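Local coordinates for Alpha/beta hydrolase fold-3 domain protein (Sulfolobus islandicus, PDB 5LK6) that probably hydrolyses carboxylic ester bonds, as a thermostable lipase or carboxylesterase of the alpha/beta hydrolase fold, at residues A[17-22]-A[200-205]; A[68-73]-A[141-146]; A[267-272]-A[287-292]. All blocks are in the same frame, centred on the assembly; numbering follows the deposited sequence.

Contact 1 (A[17-22]-A[200-205]); sequences VPIGKA and REHIEW
In what is probably the cap over the alpha/beta hydrolase core, Ile19 and Gly20 of an N-terminal loop pack on His202 and Trp205 at the start of helix 200-210. The loop first makes an inverse gamma turn at Pro18 and then a type II beta turn from Pro18 to Lys21, which presents Ile19 to the helix. The branched Ile19 CB sits over one face of the imidazole, 3.6 Å from the centroid of the His202 ring and 22° off its normal, a CH-pi contact. Ile19 CG2, anti to the backbone N (the CG1 torsion being -62°), reaches Trp205 CE3 at 3.4 Å. Gly20 lies over the indole, its CA 3.7 Å from the centroid of the Trp205 five-membered ring; with a positive phi of 71° and the ring so near, a residue lacking CB suits the place. At the solvent side a long salt bridge joins Lys21 NZ to Glu201 OE1 (3.7 Å), the two chains crossing at about a right angle. An alanine in place of Trp205 would probably leave Gly20 CA without its aromatic cover and open a gap beside Ile19 CG2. Ile19 also touches Val27 of helix 24-36, so the loop is held between two helices. Such packing of N-terminal elements against helices inserted between core strands is consistent with the cap of hormone-sensitive-lipase-like esterases.

Contact 2 (A[68-73]-A[141-146]); sequences NGPYGV and GKMGVA
Three backbone hydrogen bonds join Tyr71 and Val73 to Met143, Gly144 and Ala146, where strands 72-77 and 144-150 run parallel. Val73 carries two of them. Its N donates to Gly144 O at 2.8 Å, and its O accepts from Ala146 N, also at 2.8 Å, so that Val73 is gripped on both sides of Val145, the regular pattern of a parallel pair. The third, from Met143 N to Tyr71 O (3.0 Å), comes from a tight turn, and the donor stands above the carbonyl plane, 35° out of it.

CA-H...O contacts supplement these bonds: Val145 CA lies 3.1 Å from Val73 O, and Gly141 CA approaches Tyr71 O. Gly141 begins a type I beta turn ending at Gly144. Glycine suits the end of this turn: Gly144 adopts a phi of 107°, where a side chain would press on the preceding carbonyl.

Apolar contacts fill in around the backbone. Val73 and Val145 lie on the same face of the sheet, their CB atoms 4.3 Å apart; on that face Val132 and Tyr133 of helix 120-133 cover them. Pro70, which follows a cis peptide bond, lays its CB against the aliphatic Lys142 CD at 3.9 Å, while Met143 CG, anti to its own carbonyl carbon, rests on Tyr71 O and C. The Tyr71 side chain sets off away from 141-146; its ring carries Gly69 CA over its centre, and its hydroxyl bonds to Ala67 O.

Adjacent parallel strands of this kind make up the centre of the alpha/beta hydrolase sheet, and the strand that carries Val145 is probably the one that leads to the nucleophile elbow.

Contact 3 (A[267-272]-A[287-292]); sequences VRFNNV and RDAISL
Phe269 CG stands anti to its own carbonyl carbon (chi1 -82°), and Leu292 CG is anti to its backbone N (chi1 -177°); both residues point toward the other segment, and these torsions place each CG between a strand and a helix. The pair belongs to the last beta-alpha unit of the alpha/beta hydrolase fold, in which the C-terminal helix 285-302 packs back on the last strand of the central sheet, 264-269. Axes of strand 267-269 and helix 287-292 pass 11.0 Å apart and run nearly antiparallel, at 163°.

The Phe269 ring bridges most of the gap. Its outer end meets the helix backbone at Ala289, with CZ of Phe269 3.6 Å from Ala289 CA. The methyl of Ala289 stands off-centre to the ring, CB being 4.2 Å from the Phe269 centroid, a CH-pi contact. Alanine suits this place because its lone methyl lets a bulky aromatic come close to the helix. Leu292 approaches differently: its CD2 lies at the edge of the ring, near its plane, 4.2 Å from Phe269 CE1, and the two side chains cross obliquely. Large and small apolar groups thus share the interface, which is buried and holds no hydrogen bond between the segments.

Asp288 touches the aromatic only with its aliphatic and backbone carbons; its carboxylate turns to the dimer interface, where OD1 makes a salt bridge with Arg299 and OD2 a hydrogen bond with Thr265, both of the second subunit. Val267, Arg268 and Phe269 also pair antiparallel with a strand of that subunit, so the sheet continues across the dimer.

Two residues before Phe269, Val267 adds to the apolar contact: its CG2 meets Leu292 CD2 at 4.3 Å, the same methyl that touches the ring of Phe269.

From the N terminus, segment 17-22 comes first and waits until residues 200-205 to close contact 1, the longest of the three loops. Within that span segment 68-73 leads into one inner strand and 141-146 into its parallel neighbour, so contact 2 opens and closes while contact 1 is still open. Contact 3 follows in series, joining 267-272 to 287-292 across a short connection. Contact 1 ties the N-terminal region to a probable cap helix; contact 2 pairs two inner strands; contact 3 lays the C-terminal helix on the strand that is outermost within this chain. The centres of contacts 1 and 2 are 38 Å apart, on opposite sides of the chain's centre.

Contact 1 (A[17-22]-A[200-205])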
ATOM      1  N   VAL A  17      12.402   4.961 -22.249  1.00 29.52           N
ATOM      2  CA  VAL A  17      11.648   5.556 -23.329  1.00 29.59           C
ATOM      3  C   VAL A  17      12.365   6.869 -23.648  1.00 28.57           C
ATOM      4  O   VAL A  17      12.373   7.777 -22.800  1.00 29.31           O
ATOM      5  CB  VAL A  17      10.190   5.794 -22.948  1.00 29.81           C
ATOM      6  CG1 VAL A  17       9.456   6.358 -24.140  1.00 30.63           C
ATOM      7  CG2 VAL A  17       9.547   4.501 -22.488  1.00 30.10           C
ATOM      8  N   PRO A  18      12.984   6.966 -24.853  1.00 26.39           N
ATOM      9  CA  PRO A  18      13.858   8.131 -25.204  1.00 23.18           C
ATOM     10  C   PRO A  18      13.113   9.414 -25.551  1.00 23.28           C
ATOM     11  O   PRO A  18      13.341   9.966 -26.619  1.00 24.90           O
ATOM     12  CB  PRO A  18      14.652   7.620 -26.414  1.00 21.85           C
ATOM     13  CG  PRO A  18      13.713   6.612 -27.062  1.00 23.57           C
ATOM     14  CD  PRO A  18      12.893   5.975 -25.964  1.00 23.89           C
ATOM     15  N   ILE A  19      12.265   9.887 -24.636  1.00 23.99           N
ATOM     16  CA  ILE A  19      11.459  11.113 -24.758  1.00 23.55           C
ATOM     17  C   ILE A  19      12.358  12.307 -25.055  1.00 24.47           C
ATOM     18  O   ILE A  19      13.404  12.486 -24.418  1.00 23.26           O
ATOM     19  CB  ILE A  19      10.753  11.423 -23.414  1.00 24.38           C
ATOM     20  CG1 ILE A  19       9.770  10.326 -22.996  1.00 26.00           C
ATOM     21  CG2 ILE A  19      10.051  12.769 -23.415  1.00 23.85           C
ATOM     22  CD1 ILE A  19       8.802   9.957 -24.070  1.00 26.93           C
ATOM     23  N   GLY A  20      11.964  13.118 -26.031  1.00 25.49           N
ATOM     24  CA  GLY A  20      12.792  14.235 -26.463  1.00 25.99           C
ATOM     25  C   GLY A  20      14.079  13.914 -27.228  1.00 26.99           C
ATOM     26  O   GLY A  20      14.770  14.848 -27.549  1.00 24.32           O
ATOM     27  N   LYS A  21      14.425  12.638 -27.491  1.00 29.97           N
ATOM     28  CA  LYS A  21      15.575  12.238 -28.341  1.00 33.33           C
ATOM     29  C   LYS A  21      15.124  11.441 -29.555  1.00 32.70           C
ATOM     30  O   LYS A  21      15.943  10.893 -30.276  1.00 41.45           O
ATOM     31  CB  LYS A  21      16.606  11.351 -27.583  1.00 37.89           C
ATOM     32  CG  LYS A  21      17.178  11.897 -26.270  1.00 46.87           C
ATOM     33  CD  LYS A  21      17.955  13.206 -26.467  1.00 55.78           C
ATOM     34  CE  LYS A  21      18.406  13.820 -25.142  1.00 60.75           C
ATOM     35  NZ  LYS A  21      18.615  15.285 -25.333  1.00 58.25           N
ATOM     36  N   ALA A  22      13.825  11.307 -29.746  1.00 30.28           N
ATOM     37  CA  ALA A  22      13.236  10.546 -30.863  1.00 24.74           C
ATOM     38  C   ALA A  22      11.907  11.195 -31.191  1.00 22.56           C
ATOM     39  O   ALA A  22      11.363  12.012 -30.401  1.00 20.00           O
ATOM     40  CB  ALA A  22      13.048   9.087 -30.494  1.00 23.64           C
ATOM     41  N   ARG A 200      13.626  15.063 -15.551  1.00 22.68           N
ATOM     42  CA  ARG A 200      13.190  16.438 -15.639  1.00 26.76           C
ATOM     43  C   ARG A 200      13.070  16.842 -17.134  1.00 24.69           C
ATOM     44  O   ARG A 200      12.101  17.492 -17.505  1.00 23.39           O
ATOM     45  CB  ARG A 200      14.137  17.371 -14.888  1.00 31.00           C
ATOM     46  CG  ARG A 200      13.542  18.689 -14.393  1.00 37.37           C
ATOM     47  CD  ARG A 200      14.653  19.718 -14.323  1.00 49.45           C
ATOM     48  NE  ARG A 200      14.480  20.753 -13.282  1.00 62.76           N
ATOM     49  CZ  ARG A 200      15.262  20.948 -12.193  1.00 70.70           C
ATOM     50  NH1 ARG A 200      16.343  20.151 -11.878  1.00 62.88           N
ATOM     51  NH2 ARG A 200      14.944  21.990 -11.397  1.00 70.41           N
ATOM     52  N   GLU A 201      14.023  16.436 -17.976  1.00 24.86           N
ATOM     53  CA  GLU A 201      13.954  16.729 -19.397  1.00 26.41           C
ATOM     54  C   GLU A 201      12.684  16.139 -19.970  1.00 21.97           C
ATOM     55  O   GLU A 201      12.068  16.782 -20.816  1.00 18.19           O
ATOM     56  CB  GLU A 201      15.179  16.221 -20.173  1.00 32.63           C
ATOM     57  CG  GLU A 201      16.255  17.276 -20.302  1.00 44.85           C
ATOM     58  CD  GLU A 201      17.521  16.790 -21.005  1.00 53.81           C
ATOM     59  OE1 GLU A 201      17.382  15.936 -21.944  1.00 50.28           O
ATOM     60  OE2 GLU A 201      18.629  17.300 -20.597  1.00 55.42           O
ATOM     61  N   HIS A 202      12.294  14.930 -19.523  1.00 19.74           N
ATOM     62  CA  HIS A 202      11.067  14.365 -20.036  1.00 19.72           C
ATOM     63  C   HIS A 202       9.873  15.256 -19.635  1.00 20.10           C
ATOM     64  O   HIS A 202       9.003  15.566 -20.444  1.00 18.86           O
ATOM     65  CB  HIS A 202      10.763  12.972 -19.577  1.00 19.35           C
ATOM     66  CG  HIS A 202      11.740  11.921 -19.961  1.00 20.20           C
ATOM     67  ND1 HIS A 202      12.804  12.120 -20.819  1.00 21.62           N
ATOM     68  CD2 HIS A 202      11.824  10.638 -19.555  1.00 20.48           C
ATOM     69  CE1 HIS A 202      13.518  11.013 -20.906  1.00 20.68           C
ATOM     70  NE2 HIS A 202      12.941  10.101 -20.149  1.00 21.76           N
ATOM     71  N   ILE A 203       9.816  15.653 -18.381  1.00 21.99           N
ATOM     72  CA  ILE A 203       8.690  16.455 -17.922  1.00 22.60           C
ATOM     73  C   ILE A 203       8.603  17.732 -18.749  1.00 22.84           C
ATOM     74  O   ILE A 203       7.508  18.088 -19.207  1.00 22.93           O
ATOM     75  CB  ILE A 203       8.795  16.751 -16.410  1.00 24.07           C
ATOM     76  CG1 ILE A 203       8.636  15.432 -15.602  1.00 26.22           C
ATOM     77  CG2 ILE A 203       7.724  17.756 -15.965  1.00 21.89           C
ATOM     78  CD1 ILE A 203       9.314  15.448 -14.247  1.00 28.11           C
ATOM     79  N   GLU A 204       9.750  18.385 -18.976  1.00 23.62           N
ATOM     80  CA  GLU A 204       9.818  19.607 -19.782  1.00 24.22           C
ATOM     81  C   GLU A 204       9.359  19.370 -21.220  1.00 22.71           C
ATOM     82  O   GLU A 204       8.536  20.122 -21.753  1.00 21.64           O
ATOM     83  CB  GLU A 204      11.212  20.248 -19.708  1.00 28.94           C
ATOM     84  CG  GLU A 204      11.397  20.999 -18.382  1.00 35.35           C
ATOM     85  CD  GLU A 204      12.838  21.373 -17.975  1.00 41.17           C
ATOM     86  OE1 GLU A 204      13.828  21.007 -18.675  1.00 43.66           O
ATOM     87  OE2 GLU A 204      12.965  22.015 -16.889  1.00 46.26           O
ATOM     88  N   TRP A 205       9.826  18.280 -21.820  1.00 22.42           N
ATOM     89  CA  TRP A 205       9.428  17.908 -23.175  1.00 21.36           C
ATOM     90  C   TRP A 205       7.917  17.677 -23.347  1.00 19.48           C
ATOM     91  O   TRP A 205       7.291  18.266 -24.217  1.00 17.35           O
ATOM     92  CB  TRP A 205      10.187  16.686 -23.621  1.00 22.46           C
ATOM     93  CG  TRP A 205       9.946  16.429 -25.097  1.00 25.05           C
ATOM     94  CD1 TRP A 205      10.639  16.964 -26.162  1.00 25.05           C
ATOM     95  CD2 TRP A 205       8.928  15.605 -25.654  1.00 24.17           C
ATOM     96  NE1 TRP A 205      10.098  16.511 -27.343  1.00 25.77           N
ATOM     97  CE2 TRP A 205       9.056  15.663 -27.048  1.00 26.17           C
ATOM     98  CE3 TRP A 205       7.943  14.805 -25.108  1.00 24.57           C
ATOM     99  CZ2 TRP A 205       8.221  14.952 -27.893  1.00 26.73           C
ATOM    100  CZ3 TRP A 205       7.132  14.083 -25.953  1.00 25.47           C
ATOM    101  CH2 TRP A 205       7.264  14.174 -27.328  1.00 25.52           C
TER

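Contact 2 (A[68-73]-A[141-146])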
ATOM      1  N   ASN A  68     -20.411 -11.335 -11.369  1.00 49.65           N
ATOM      2  CA  ASN A  68     -21.733 -10.897 -11.791  1.00 50.81           C
ATOM      3  C   ASN A  68     -21.880  -9.515 -11.270  1.00 46.91           C
ATOM      4  O   ASN A  68     -21.282  -9.172 -10.245  1.00 45.84           O
ATOM      5  CB  ASN A  68     -22.874 -11.721 -11.135  1.00 56.91           C
ATOM      6  CG  ASN A  68     -22.820 -13.211 -11.468  1.00 59.19           C
ATOM      7  OD1 ASN A  68     -23.049 -13.623 -12.621  1.00 56.25           O
ATOM      8  ND2 ASN A  68     -22.519 -14.027 -10.450  1.00 52.78           N
ATOM      9  N   GLY A  69     -22.736  -8.748 -11.929  1.00 44.07           N
ATOM     10  CA  GLY A  69     -23.109  -7.428 -11.452  1.00 43.81           C
ATOM     11  C   GLY A  69     -24.079  -7.556 -10.297  1.00 41.39           C
ATOM     12  O   GLY A  69     -24.257  -8.653  -9.808  1.00 42.30           O
ATOM     13  N   PRO A  70     -24.686  -6.464  -9.839  1.00 36.22           N
ATOM     14  CA  PRO A  70     -24.344  -5.105 -10.259  1.00 38.15           C
ATOM     15  C   PRO A  70     -22.894  -4.611  -9.848  1.00 39.20           C
ATOM     16  O   PRO A  70     -22.331  -5.049  -8.856  1.00 42.81           O
ATOM     17  CB  PRO A  70     -25.445  -4.251  -9.586  1.00 35.96           C
ATOM     18  CG  PRO A  70     -25.942  -5.064  -8.441  1.00 35.78           C
ATOM     19  CD  PRO A  70     -25.379  -6.467  -8.550  1.00 34.29           C
ATOM     20  N   TYR A  71     -22.362  -3.654 -10.609  1.00 37.92           N
ATOM     21  CA  TYR A  71     -20.973  -3.227 -10.552  1.00 32.97           C
ATOM     22  C   TYR A  71     -20.793  -1.758 -10.132  1.00 33.74           C
ATOM     23  O   TYR A  71     -21.733  -0.926 -10.168  1.00 35.47           O
ATOM     24  CB  TYR A  71     -20.391  -3.375 -11.916  1.00 29.88           C
ATOM     25  CG  TYR A  71     -20.482  -4.742 -12.538  1.00 29.81           C
ATOM     26  CD1 TYR A  71     -19.807  -5.844 -11.988  1.00 30.69           C
ATOM     27  CD2 TYR A  71     -21.185  -4.929 -13.736  1.00 31.45           C
ATOM     28  CE1 TYR A  71     -19.822  -7.103 -12.612  1.00 30.43           C
ATOM     29  CE2 TYR A  71     -21.213  -6.171 -14.402  1.00 32.29           C
ATOM     30  CZ  TYR A  71     -20.537  -7.270 -13.852  1.00 35.11           C
ATOM     31  OH  TYR A  71     -20.592  -8.497 -14.550  1.00 34.52           O
ATOM     32  N   GLY A  72     -19.586  -1.454  -9.652  1.00 33.82           N
ATOM     33  CA  GLY A  72     -19.103  -0.067  -9.612  1.00 29.45           C
ATOM     34  C   GLY A  72     -18.358   0.104 -10.920  1.00 26.93           C
ATOM     35  O   GLY A  72     -17.908  -0.896 -11.546  1.00 25.92           O
ATOM     36  N   VAL A  73     -18.242   1.358 -11.354  1.00 27.38           N
ATOM     37  CA  VAL A  73     -17.529   1.684 -12.625  1.00 28.49           C
ATOM     38  C   VAL A  73     -16.342   2.602 -12.364  1.00 25.63           C
ATOM     39  O   VAL A  73     -16.485   3.669 -11.755  1.00 23.62           O
ATOM     40  CB  VAL A  73     -18.437   2.352 -13.672  1.00 29.57           C
ATOM     41  CG1 VAL A  73     -17.681   2.541 -14.991  1.00 32.51           C
ATOM     42  CG2 VAL A  73     -19.664   1.519 -13.904  1.00 29.85           C
ATOM     43  N   GLY A 141     -24.199  -0.298 -13.524  1.00 40.66           N
ATOM     44  CA  GLY A 141     -23.352   0.392 -12.569  1.00 38.10           C
ATOM     45  C   GLY A 141     -24.085   0.985 -11.409  1.00 39.14           C
ATOM     46  O   GLY A 141     -23.846   2.139 -11.050  1.00 47.74           O
ATOM     47  N   LYS A 142     -24.958   0.223 -10.774  1.00 41.90           N
ATOM     48  CA  LYS A 142     -25.714   0.770  -9.614  1.00 45.19           C
ATOM     49  C   LYS A 142     -24.779   1.281  -8.553  1.00 38.76           C
ATOM     50  O   LYS A 142     -25.147   2.177  -7.853  1.00 37.70           O
ATOM     51  CB  LYS A 142     -26.710  -0.241  -8.929  1.00 53.93           C
ATOM     52  CG  LYS A 142     -28.082  -0.481  -9.596  1.00 64.74           C
ATOM     53  CD  LYS A 142     -28.033  -1.518 -10.749  1.00 77.83           C
ATOM     54  CE  LYS A 142     -27.805  -0.933 -12.162  1.00 84.20           C
ATOM     55  NZ  LYS A 142     -28.959  -1.194 -13.085  1.00 86.90           N
ATOM     56  N   MET A 143     -23.585   0.702  -8.379  1.00 41.17           N
ATOM     57  CA  MET A 143     -22.756   1.073  -7.191  1.00 40.76           C
ATOM     58  C   MET A 143     -21.952   2.367  -7.396  1.00 37.67           C
ATOM     59  O   MET A 143     -21.291   2.825  -6.476  1.00 40.31           O
ATOM     60  CB  MET A 143     -21.806  -0.049  -6.741  1.00 42.20           C
ATOM     61  CG  MET A 143     -22.301  -1.492  -6.872  1.00 44.09           C
ATOM     62  SD  MET A 143     -23.788  -1.981  -5.991  1.00 49.86           S
ATOM     63  CE  MET A 143     -23.759  -1.022  -4.451  1.00 44.30           C
ATOM     64  N   GLY A 144     -21.980   2.926  -8.603  1.00 36.33           N
ATOM     65  CA  GLY A 144     -21.500   4.280  -8.836  1.00 37.43           C
ATOM     66  C   GLY A 144     -20.181   4.341  -9.581  1.00 34.93           C
ATOM     67  O   GLY A 144     -19.698   3.346 -10.132  1.00 36.48           O
ATOM     68  N   VAL A 145     -19.595   5.521  -9.619  1.00 32.13           N
ATOM     69  CA  VAL A 145     -18.420   5.703 -10.444  1.00 31.07           C
ATOM     70  C   VAL A 145     -17.280   6.343  -9.672  1.00 27.87           C
ATOM     71  O   VAL A 145     -17.493   7.282  -8.867  1.00 28.68           O
ATOM     72  CB  VAL A 145     -18.756   6.283 -11.872  1.00 34.38           C
ATOM     73  CG1 VAL A 145     -20.072   7.001 -11.906  1.00 35.57           C
ATOM     74  CG2 VAL A 145     -17.645   7.114 -12.504  1.00 35.86           C
ATOM     75  N   ALA A 146     -16.096   5.746  -9.847  1.00 23.06           N
ATOM     76  CA  ALA A 146     -14.855   6.287  -9.350  1.00 23.66           C
ATOM     77  C   ALA A 146     -14.003   6.616 -10.573  1.00 23.13           C
ATOM     78  O   ALA A 146     -14.312   6.168 -11.690  1.00 23.55           O
ATOM     79  CB  ALA A 146     -14.147   5.251  -8.474  1.00 23.43           C
TER

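Contact 3 (A[267-272]-A[287-292])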
ATOM      1  N   VAL A 267       0.093   6.558   0.067  1.00 18.33           N
ATOM      2  CA  VAL A 267       1.013   5.464   0.216  1.00 20.22           C
ATOM      3  C   VAL A 267       2.240   5.683  -0.657  1.00 20.84           C
ATOM      4  O   VAL A 267       2.115   5.860  -1.853  1.00 24.68           O
ATOM      5  CB  VAL A 267       0.313   4.133  -0.129  1.00 22.12           C
ATOM      6  CG1 VAL A 267       1.337   3.024  -0.185  1.00 24.71           C
ATOM      7  CG2 VAL A 267      -0.667   3.765   0.984  1.00 23.21           C
ATOM      8  N   ARG A 268       3.434   5.664  -0.074  1.00 19.64           N
ATOM      9  CA  ARG A 268       4.651   5.732  -0.852  1.00 17.54           C
ATOM     10  C   ARG A 268       5.265   4.373  -1.026  1.00 17.85           C
ATOM     11  O   ARG A 268       5.678   3.750  -0.059  1.00 17.10           O
ATOM     12  CB  ARG A 268       5.667   6.630  -0.178  1.00 18.03           C
ATOM     13  CG  ARG A 268       6.996   6.747  -0.938  1.00 18.62           C
ATOM     14  CD  ARG A 268       8.052   7.311  -0.037  1.00 18.63           C
ATOM     15  NE  ARG A 268       7.927   8.729   0.089  1.00 18.43           N
ATOM     16  CZ  ARG A 268       8.848   9.525   0.612  1.00 19.14           C
ATOM     17  NH1 ARG A 268       9.950   9.034   1.082  1.00 21.33           N
ATOM     18  NH2 ARG A 268       8.656  10.825   0.691  1.00 18.19           N
ATOM     19  N   PHE A 269       5.394   3.951  -2.279  1.00 18.04           N
ATOM     20  CA  PHE A 269       6.028   2.691  -2.608  1.00 16.76           C
ATOM     21  C   PHE A 269       7.504   3.000  -2.658  1.00 17.02           C
ATOM     22  O   PHE A 269       7.990   3.673  -3.588  1.00 16.23           O
ATOM     23  CB  PHE A 269       5.488   2.107  -3.924  1.00 16.49           C
ATOM     24  CG  PHE A 269       4.175   1.365  -3.753  1.00 16.64           C
ATOM     25  CD1 PHE A 269       3.011   2.046  -3.459  1.00 16.75           C
ATOM     26  CD2 PHE A 269       4.122  -0.014  -3.813  1.00 17.42           C
ATOM     27  CE1 PHE A 269       1.821   1.372  -3.261  1.00 17.44           C
ATOM     28  CE2 PHE A 269       2.930  -0.713  -3.605  1.00 18.10           C
ATOM     29  CZ  PHE A 269       1.774  -0.019  -3.329  1.00 18.34           C
ATOM     30  N   ASN A 270       8.205   2.521  -1.626  1.00 17.04           N
ATOM     31  CA  ASN A 270       9.675   2.575  -1.565  1.00 17.92           C
ATOM     32  C   ASN A 270      10.479   1.763  -2.618  1.00 18.69           C
ATOM     33  O   ASN A 270      10.001   0.755  -3.158  1.00 20.87           O
ATOM     34  CB  ASN A 270      10.130   2.207  -0.191  1.00 17.38           C
ATOM     35  CG  ASN A 270       9.618   3.184   0.844  1.00 18.01           C
ATOM     36  OD1 ASN A 270       9.590   4.396   0.594  1.00 17.20           O
ATOM     37  ND2 ASN A 270       9.170   2.667   1.993  1.00 17.34           N
ATOM     38  N   ASN A 271      11.697   2.235  -2.887  1.00 17.75           N
ATOM     39  CA  ASN A 271      12.658   1.521  -3.707  1.00 18.23           C
ATOM     40  C   ASN A 271      12.317   1.436  -5.234  1.00 18.31           C
ATOM     41  O   ASN A 271      13.012   0.713  -5.945  1.00 17.08           O
ATOM     42  CB  ASN A 271      12.885   0.105  -3.159  1.00 17.74           C
ATOM     43  CG  ASN A 271      12.919   0.050  -1.630  1.00 18.12           C
ATOM     44  OD1 ASN A 271      12.044  -0.539  -0.956  1.00 17.04           O
ATOM     45  ND2 ASN A 271      13.926   0.661  -1.082  1.00 18.46           N
ATOM     46  N   VAL A 272      11.286   2.156  -5.709  1.00 16.84           N
ATOM     47  CA  VAL A 272      10.839   2.053  -7.093  1.00 17.13           C
ATOM     48  C   VAL A 272      10.741   3.392  -7.789  1.00 18.44           C
ATOM     49  O   VAL A 272      10.908   4.488  -7.186  1.00 19.29           O
ATOM     50  CB  VAL A 272       9.473   1.336  -7.241  1.00 17.79           C
ATOM     51  CG1 VAL A 272       9.526  -0.070  -6.641  1.00 18.46           C
ATOM     52  CG2 VAL A 272       8.347   2.162  -6.654  1.00 17.94           C
ATOM     53  N   ARG A 287       2.505  -5.223  -8.936  1.00 22.43           N
ATOM     54  CA  ARG A 287       1.400  -6.178  -8.659  1.00 23.73           C
ATOM     55  C   ARG A 287       0.740  -5.832  -7.340  1.00 22.17           C
ATOM     56  O   ARG A 287      -0.489  -5.854  -7.201  1.00 19.75           O
ATOM     57  CB  ARG A 287       1.899  -7.622  -8.627  1.00 25.40           C
ATOM     58  CG  ARG A 287       2.392  -8.144  -9.974  1.00 27.92           C
ATOM     59  CD  ARG A 287       2.869  -9.576  -9.787  1.00 30.91           C
ATOM     60  NE  ARG A 287       3.519 -10.136 -10.974  1.00 32.36           N
ATOM     61  CZ  ARG A 287       2.868 -10.619 -12.048  1.00 33.80           C
ATOM     62  NH1 ARG A 287       1.540 -10.572 -12.140  1.00 35.04           N
ATOM     63  NH2 ARG A 287       3.548 -11.097 -13.090  1.00 33.63           N
ATOM     64  N   ASP A 288       1.580  -5.471  -6.376  1.00 23.47           N
ATOM     65  CA  ASP A 288       1.084  -5.100  -5.036  1.00 23.00           C
ATOM     66  C   ASP A 288       0.300  -3.810  -5.069  1.00 20.92           C
ATOM     67  O   ASP A 288      -0.718  -3.724  -4.433  1.00 20.17           O
ATOM     68  CB  ASP A 288       2.209  -5.100  -4.001  1.00 22.33           C
ATOM     69  CG  ASP A 288       2.847  -6.484  -3.842  1.00 22.95           C
ATOM     70  OD1 ASP A 288       2.184  -7.516  -4.110  1.00 20.42           O
ATOM     71  OD2 ASP A 288       4.027  -6.538  -3.428  1.00 27.10           O
ATOM     72  N   ALA A 289       0.730  -2.845  -5.862  1.00 20.79           N
ATOM     73  CA  ALA A 289      -0.030  -1.616  -6.067  1.00 20.15           C
ATOM     74  C   ALA A 289      -1.355  -1.879  -6.742  1.00 19.34           C
ATOM     75  O   ALA A 289      -2.354  -1.243  -6.437  1.00 17.43           O
ATOM     76  CB  ALA A 289       0.766  -0.648  -6.916  1.00 21.36           C
ATOM     77  N   ILE A 290      -1.356  -2.792  -7.703  1.00 20.46           N
ATOM     78  CA  ILE A 290      -2.611  -3.177  -8.370  1.00 20.32           C
ATOM     79  C   ILE A 290      -3.584  -3.817  -7.368  1.00 20.14           C
ATOM     80  O   ILE A 290      -4.754  -3.452  -7.319  1.00 20.19           O
ATOM     81  CB  ILE A 290      -2.367  -4.087  -9.581  1.00 19.54           C
ATOM     82  CG1 ILE A 290      -1.713  -3.262 -10.682  1.00 19.87           C
ATOM     83  CG2 ILE A 290      -3.686  -4.657 -10.103  1.00 19.47           C
ATOM     84  CD1 ILE A 290      -0.938  -4.073 -11.719  1.00 20.14           C
ATOM     85  N   SER A 291      -3.069  -4.737  -6.567  1.00 19.91           N
ATOM     86  CA  SER A 291      -3.796  -5.282  -5.459  1.00 20.76           C
ATOM     87  C   SER A 291      -4.350  -4.216  -4.520  1.00 21.27           C
ATOM     88  O   SER A 291      -5.523  -4.270  -4.157  1.00 21.36           O
ATOM     89  CB  SER A 291      -2.892  -6.201  -4.660  1.00 22.17           C
ATOM     90  OG  SER A 291      -2.669  -7.417  -5.316  1.00 22.71           O
ATOM     91  N   LEU A 292      -3.538  -3.226  -4.135  1.00 22.94           N
ATOM     92  CA  LEU A 292      -4.046  -2.123  -3.264  1.00 22.96           C
ATOM     93  C   LEU A 292      -5.247  -1.416  -3.880  1.00 21.55           C
ATOM     94  O   LEU A 292      -6.265  -1.245  -3.237  1.00 21.71           O
ATOM     95  CB  LEU A 292      -2.950  -1.112  -2.933  1.00 23.86           C
ATOM     96  CG  LEU A 292      -3.292   0.043  -1.978  1.00 24.53           C
ATOM     97  CD1 LEU A 292      -3.718  -0.499  -0.641  1.00 23.85           C
ATOM     98  CD2 LEU A 292      -2.050   0.869  -1.810  1.00 25.11           C
TER